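PDB 3IUZ: putative glyoxalase superfamily protein from Ralstonia eutropha, which probably acts as an iron(II)-dependent dioxygenase of the 2-oxoadipate dioxygenase/decarboxylase family, which is linked to the formation of 2-hydroxyglutarate. Local coordinates for residues 160-165 against 210-215; 230-235 against 282-287. All coordinates share one frame; numbering follows the deposited sequence.

Overall arrangement
Both contacts sit on the same side of the chain's centre, their own centres about 10 Å apart. Contact 1 is the more peripheral, about 22 Å from the chain centre against about 16 Å for contact 2, and joins helix 154-164 to the start of helix 213-222; contact 2 brings the end of helix 224-232 onto strand 281-287. The two meet where Leu213 N lies 2.7 Å from Ile287 O, a probable hydrogen bond. Each has a two-nitrogen arginine grip on a buried carboxylate, but in contact 1 Arg162 is exposed and the two planes are 36° apart, whereas in contact 2 Arg284 is partly exposed and the planes are only 17° apart.

Contact 1. Residues 160-165 against 210-215; sequences VGRVTG and VPRLAD
Pro211 opens the contact by laying its CB against CG2 of Val163, 3.8 Å away; the CA atoms of these two residues are the closest CA-CA pair across the two segments, at 5.6 Å. Val163 presents this methyl because CG1 is anti to the backbone N (chi1 166°), which turns CG2 to the other side, beside that N. The pair is buried, with Pro211 also on Phe286 of strand 281-287 and Val163 on Ala230 of helix 224-232.

At Arg212 the chemistry changes. Its chain is extended from CG to NE. Its NH1 lies 3.5 Å from CD of Arg162, which sits over one face of the Arg212 guanidinium. The two guanidinium planes are only 12° apart, and Arg162 NE is 4.0 Å from Arg212 NH1, a proximity of like charges that the nearby carboxylate of Asp215 would be expected to offset.

Asp215 carries the polar part. Arg162 grips its carboxylate side-on: NE, set near OD2 by a bend at chi3, donates to OD2 over 3.0 Å, and NH2 donates to OD1 over 3.0 Å, both fairly straight. Both oxygens lie close to the guanidinium plane, yet the carboxylate is turned 36° against it, so OD2 is met on its syn side but from somewhat out of plane, and OD1 from above the carboxylate plane. CB of Asp215 packs at 4.0 Å from CG2 of Val163, which thus touches both Pro211 and Asp215.

Arg212 occupies the N-cap position and Asp215 lies in the first turn of helix 213-222, where a negative charge would be expected to suit the helix N-terminus. Helix 154-164 is thus packed against the N-terminal turn of helix 213-222, with apolar Val163-Pro211 packing next to a side-on, two-nitrogen arginine-aspartate salt bridge whose arginine is exposed.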
loop_
_atom_site.group_PDB
_atom_site.type_symbol
_atom_site.label_atom_id
_atom_site.label_comp_id
_atom_site.label_asym_id
_atom_site.label_seq_id
_atom_site.Cartn_x
_atom_site.Cartn_y
_atom_site.Cartn_z
ATOM N N VAL A 160 -10.779 -0.302 -20.330
ATOM C CA VAL A 160 -9.547 -0.539 -19.592
ATOM C C VAL A 160 -8.340 0.047 -20.338
ATOM O O VAL A 160 -7.589 0.843 -19.778
ATOM C CB VAL A 160 -9.346 -2.022 -19.229
ATOM C CG1 VAL A 160 -7.919 -2.258 -18.617
ATOM C CG2 VAL A 160 -10.432 -2.458 -18.276
ATOM N N GLY A 161 -8.191 -0.290 -21.613
ATOM C CA GLY A 161 -7.046 0.151 -22.364
ATOM C C GLY A 161 -6.983 1.654 -22.540
ATOM O O GLY A 161 -5.915 2.250 -22.483
ATOM N N ARG A 162 -8.130 2.300 -22.734
ATOM C CA ARG A 162 -8.100 3.756 -22.792
ATOM C C ARG A 162 -7.630 4.360 -21.466
ATOM O O ARG A 162 -6.953 5.370 -21.478
ATOM C CB ARG A 162 -9.448 4.364 -23.205
ATOM C CG ARG A 162 -9.682 4.361 -24.697
ATOM C CD ARG A 162 -10.836 5.294 -25.035
ATOM N NE ARG A 162 -12.039 4.720 -24.468
ATOM C CZ ARG A 162 -12.729 3.738 -25.033
ATOM N NH1 ARG A 162 -12.364 3.243 -26.212
ATOM N NH2 ARG A 162 -13.797 3.272 -24.433
ATOM N N VAL A 163 -7.964 3.738 -20.346
ATOM C CA VAL A 163 -7.614 4.284 -19.048
ATOM C C VAL A 163 -6.133 4.030 -18.758
ATOM O O VAL A 163 -5.420 4.966 -18.395
ATOM C CB VAL A 163 -8.534 3.757 -17.911
ATOM C CG1 VAL A 163 -7.935 4.063 -16.553
ATOM C CG2 VAL A 163 -9.972 4.358 -18.027
ATOM N N THR A 164 -5.676 2.802 -18.976
ATOM C CA THR A 164 -4.310 2.405 -18.609
ATOM C C THR A 164 -3.248 2.580 -19.707
ATOM O O THR A 164 -2.057 2.618 -19.394
ATOM C CB THR A 164 -4.245 0.940 -18.081
ATOM O OG1 THR A 164 -4.641 0.029 -19.113
ATOM C CG2 THR A 164 -5.135 0.755 -16.825
ATOM N N GLY A 165 -3.656 2.712 -20.974
ATOM C CA GLY A 165 -2.715 2.617 -22.081
ATOM C C GLY A 165 -1.781 3.815 -22.229
ATOM O O GLY A 165 -0.874 3.806 -23.038
ATOM N N VAL A 210 -5.993 11.482 -16.182
ATOM C CA VAL A 210 -7.389 11.601 -15.810
ATOM C C VAL A 210 -8.208 10.773 -16.783
ATOM O O VAL A 210 -8.117 10.971 -17.960
ATOM C CB VAL A 210 -7.848 13.081 -15.839
ATOM C CG1 VAL A 210 -9.325 13.201 -15.541
ATOM C CG2 VAL A 210 -6.998 13.931 -14.882
ATOM N N PRO A 211 -8.990 9.823 -16.296
ATOM C CA PRO A 211 -9.821 9.057 -17.214
ATOM C C PRO A 211 -11.125 9.763 -17.602
ATOM O O PRO A 211 -11.597 10.659 -16.891
ATOM C CB PRO A 211 -10.188 7.833 -16.397
ATOM C CG PRO A 211 -10.270 8.340 -15.047
ATOM C CD PRO A 211 -9.148 9.353 -14.921
ATOM N N ARG A 212 -11.704 9.295 -18.708
ATOM C CA ARG A 212 -12.996 9.779 -19.192
ATOM C C ARG A 212 -14.079 9.295 -18.250
ATOM O O ARG A 212 -14.066 8.159 -17.801
ATOM C CB ARG A 212 -13.285 9.222 -20.560
ATOM C CG ARG A 212 -12.388 9.809 -21.606
ATOM C CD ARG A 212 -12.608 9.222 -22.958
ATOM N NE ARG A 212 -11.463 9.627 -23.774
ATOM C CZ ARG A 212 -11.244 9.260 -25.024
ATOM N NH1 ARG A 212 -12.126 8.485 -25.664
ATOM N NH2 ARG A 212 -10.139 9.693 -25.640
ATOM N N LEU A 213 -15.023 10.165 -17.960
ATOM C CA LEU A 213 -16.074 9.813 -17.060
ATOM C C LEU A 213 -16.819 8.607 -17.612
ATOM O O LEU A 213 -17.138 7.663 -16.875
ATOM C CB LEU A 213 -17.007 11.021 -16.856
ATOM C CG LEU A 213 -18.247 10.738 -15.978
ATOM C CD1 LEU A 213 -17.836 10.332 -14.597
ATOM C CD2 LEU A 213 -19.159 11.950 -15.904
ATOM N N ALA A 214 -17.080 8.641 -18.918
ATOM C CA ALA A 214 -17.761 7.532 -19.602
ATOM C C ALA A 214 -17.054 6.198 -19.443
ATOM O O ALA A 214 -17.714 5.188 -19.312
ATOM C CB ALA A 214 -17.955 7.854 -21.074
ATOM N N ASP A 215 -15.720 6.188 -19.451
ATOM C CA ASP A 215 -14.997 4.927 -19.313
ATOM C C ASP A 215 -15.058 4.433 -17.874
ATOM O O ASP A 215 -15.251 3.230 -17.632
ATOM C CB ASP A 215 -13.526 5.077 -19.772
ATOM C CG ASP A 215 -13.414 5.254 -21.250
ATOM O OD1 ASP A 215 -14.381 4.872 -21.964
ATOM O OD2 ASP A 215 -12.381 5.774 -21.688
#

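Contact 2. Residues 230-235 against 282-287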
loop_
_atom_site.group_PDB
_atom_site.type_symbol
_atom_site.label_atom_id
_atom_site.label_comp_id
_atom_site.label_asym_id
_atom_site.label_seq_id
_atom_site.Cartn_x
_atom_site.Cartn_y
_atom_site.Cartn_z
ATOM N N ALA A 230 -9.197 2.681 -11.783
ATOM C CA ALA A 230 -9.235 3.774 -12.721
ATOM C C ALA A 230 -9.021 5.138 -12.087
ATOM O O ALA A 230 -8.436 6.032 -12.707
ATOM C CB ALA A 230 -10.548 3.729 -13.549
ATOM N N THR A 231 -9.475 5.319 -10.849
ATOM C CA THR A 231 -9.362 6.626 -10.219
ATOM C C THR A 231 -8.113 6.703 -9.352
ATOM O O THR A 231 -7.494 7.764 -9.277
ATOM C CB THR A 231 -10.639 7.027 -9.384
ATOM O OG1 THR A 231 -10.632 6.352 -8.114
ATOM C CG2 THR A 231 -11.930 6.725 -10.133
ATOM N N GLU A 232 -7.759 5.604 -8.695
ATOM C CA GLU A 232 -6.643 5.613 -7.711
ATOM C C GLU A 232 -5.321 4.987 -8.197
ATOM O O GLU A 232 -4.274 5.163 -7.573
ATOM C CB GLU A 232 -7.048 4.851 -6.423
ATOM C CG GLU A 232 -8.354 5.303 -5.811
ATOM C CD GLU A 232 -8.377 6.792 -5.595
ATOM O OE1 GLU A 232 -7.627 7.238 -4.690
ATOM O OE2 GLU A 232 -9.114 7.477 -6.351
ATOM N N GLY A 233 -5.364 4.257 -9.304
ATOM C CA GLY A 233 -4.170 3.607 -9.853
ATOM C C GLY A 233 -3.519 2.651 -8.862
ATOM O O GLY A 233 -4.214 1.820 -8.244
ATOM N N ASN A 234 -2.199 2.797 -8.698
ATOM C CA ASN A 234 -1.431 1.953 -7.789
ATOM C C ASN A 234 -1.255 2.515 -6.385
ATOM O O ASN A 234 -0.439 1.997 -5.603
ATOM C CB ASN A 234 -0.046 1.684 -8.385
ATOM C CG ASN A 234 -0.092 1.195 -9.826
ATOM O OD1 ASN A 234 0.608 1.741 -10.684
ATOM N ND2 ASN A 234 -0.871 0.155 -10.093
ATOM N N ALA A 235 -2.013 3.558 -6.020
ATOM C CA ALA A 235 -2.001 4.048 -4.629
ATOM C C ALA A 235 -2.486 2.947 -3.677
ATOM O O ALA A 235 -3.321 2.126 -4.055
ATOM C CB ALA A 235 -2.890 5.267 -4.504
ATOM N N VAL A 282 -13.411 10.404 -1.761
ATOM C CA VAL A 282 -12.419 11.364 -2.258
ATOM C C VAL A 282 -12.942 12.033 -3.500
ATOM O O VAL A 282 -13.760 11.478 -4.203
ATOM C CB VAL A 282 -11.034 10.676 -2.564
ATOM C CG1 VAL A 282 -10.385 10.206 -1.298
ATOM C CG2 VAL A 282 -11.206 9.485 -3.522
ATOM N N ARG A 283 -12.437 13.219 -3.777
ATOM C CA ARG A 283 -12.869 13.989 -4.926
ATOM C C ARG A 283 -11.835 13.750 -6.040
ATOM O O ARG A 283 -10.624 13.869 -5.821
ATOM C CB ARG A 283 -12.943 15.452 -4.511
ATOM C CG ARG A 283 -13.580 16.368 -5.462
ATOM C CD ARG A 283 -15.050 16.480 -5.258
ATOM N NE ARG A 283 -15.625 17.467 -6.167
ATOM C CZ ARG A 283 -16.871 17.435 -6.642
ATOM N NH1 ARG A 283 -17.720 16.452 -6.321
ATOM N NH2 ARG A 283 -17.269 18.397 -7.468
ATOM N N ARG A 284 -12.319 13.395 -7.215
ATOM C CA ARG A 284 -11.477 13.042 -8.335
ATOM C C ARG A 284 -11.966 13.697 -9.603
ATOM O O ARG A 284 -13.173 13.979 -9.775
ATOM C CB ARG A 284 -11.454 11.517 -8.535
ATOM C CG ARG A 284 -10.822 10.733 -7.395
ATOM C CD ARG A 284 -9.285 10.962 -7.295
ATOM N NE ARG A 284 -8.715 10.222 -6.169
ATOM C CZ ARG A 284 -8.232 10.760 -5.062
ATOM N NH1 ARG A 284 -8.222 12.065 -4.908
ATOM N NH2 ARG A 284 -7.752 10.003 -4.091
ATOM N N GLN A 285 -11.015 13.909 -10.512
ATOM C CA GLN A 285 -11.309 14.490 -11.801
ATOM C C GLN A 285 -11.523 13.435 -12.876
ATOM O O GLN A 285 -10.937 12.369 -12.865
ATOM C CB GLN A 285 -10.178 15.420 -12.221
ATOM C CG GLN A 285 -10.050 16.630 -11.323
ATOM C CD GLN A 285 -8.860 17.480 -11.659
ATOM O OE1 GLN A 285 -7.772 16.980 -11.952
ATOM N NE2 GLN A 285 -9.054 18.776 -11.604
ATOM N N PHE A 286 -12.367 13.771 -13.821
ATOM C CA PHE A 286 -12.667 12.971 -14.975
ATOM C C PHE A 286 -12.842 13.846 -16.220
ATOM O O PHE A 286 -13.125 15.027 -16.122
ATOM C CB PHE A 286 -13.972 12.219 -14.796
ATOM C CG PHE A 286 -13.984 11.304 -13.640
ATOM C CD1 PHE A 286 -14.274 11.778 -12.371
ATOM C CD2 PHE A 286 -13.729 9.938 -13.805
ATOM C CE1 PHE A 286 -14.320 10.900 -11.279
ATOM C CE2 PHE A 286 -13.767 9.084 -12.734
ATOM C CZ PHE A 286 -14.071 9.571 -11.453
ATOM N N ILE A 287 -12.715 13.239 -17.383
ATOM C CA ILE A 287 -12.923 13.951 -18.644
ATOM C C ILE A 287 -14.336 13.711 -19.093
ATOM O O ILE A 287 -14.800 12.563 -19.264
ATOM C CB ILE A 287 -11.938 13.545 -19.736
ATOM C CG1 ILE A 287 -10.495 13.704 -19.228
ATOM C CG2 ILE A 287 -12.214 14.351 -21.053
ATOM C CD1 ILE A 287 -10.060 15.120 -18.826
#
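Arg284 reaches from strand 281-287 to the carboxylate of Glu232 and holds it side-on with two nitrogens. NE donates to OE2 and NH2 to OE1, each over 2.8 Å, with N-H...O angles of 165° and 169°. Both oxygens use their syn lone pairs, and the carboxylate and guanidinium planes are only 17° apart, the geometry of a well-formed bidentate salt bridge. On its anti lone pair OE2 accepts a second bond, from Thr231 OG1 at 2.6 Å, and the three bonds together restrict the rotation of the carboxylate. Glu232 is buried, and its chain bends at chi2 on the way to the arginine.

Close packing surrounds this polar core. CG2 of Val282 lies over one face of the guanidinium, offset toward its rim, and Thr231 CG2 rests 3.8 Å from CZ of Phe286, both residues buried. By contrast, the partly exposed side belongs to Arg284 and Val282; there NH1 of Arg284 makes a weak bond to Arg283 O, at 3.1 Å.

Helix 224-232 thus ends against the strand, whose other partners include strand 293-306, paired antiparallel with it, while Tyr216 of helix 213-222 touches both Thr231 and Phe286.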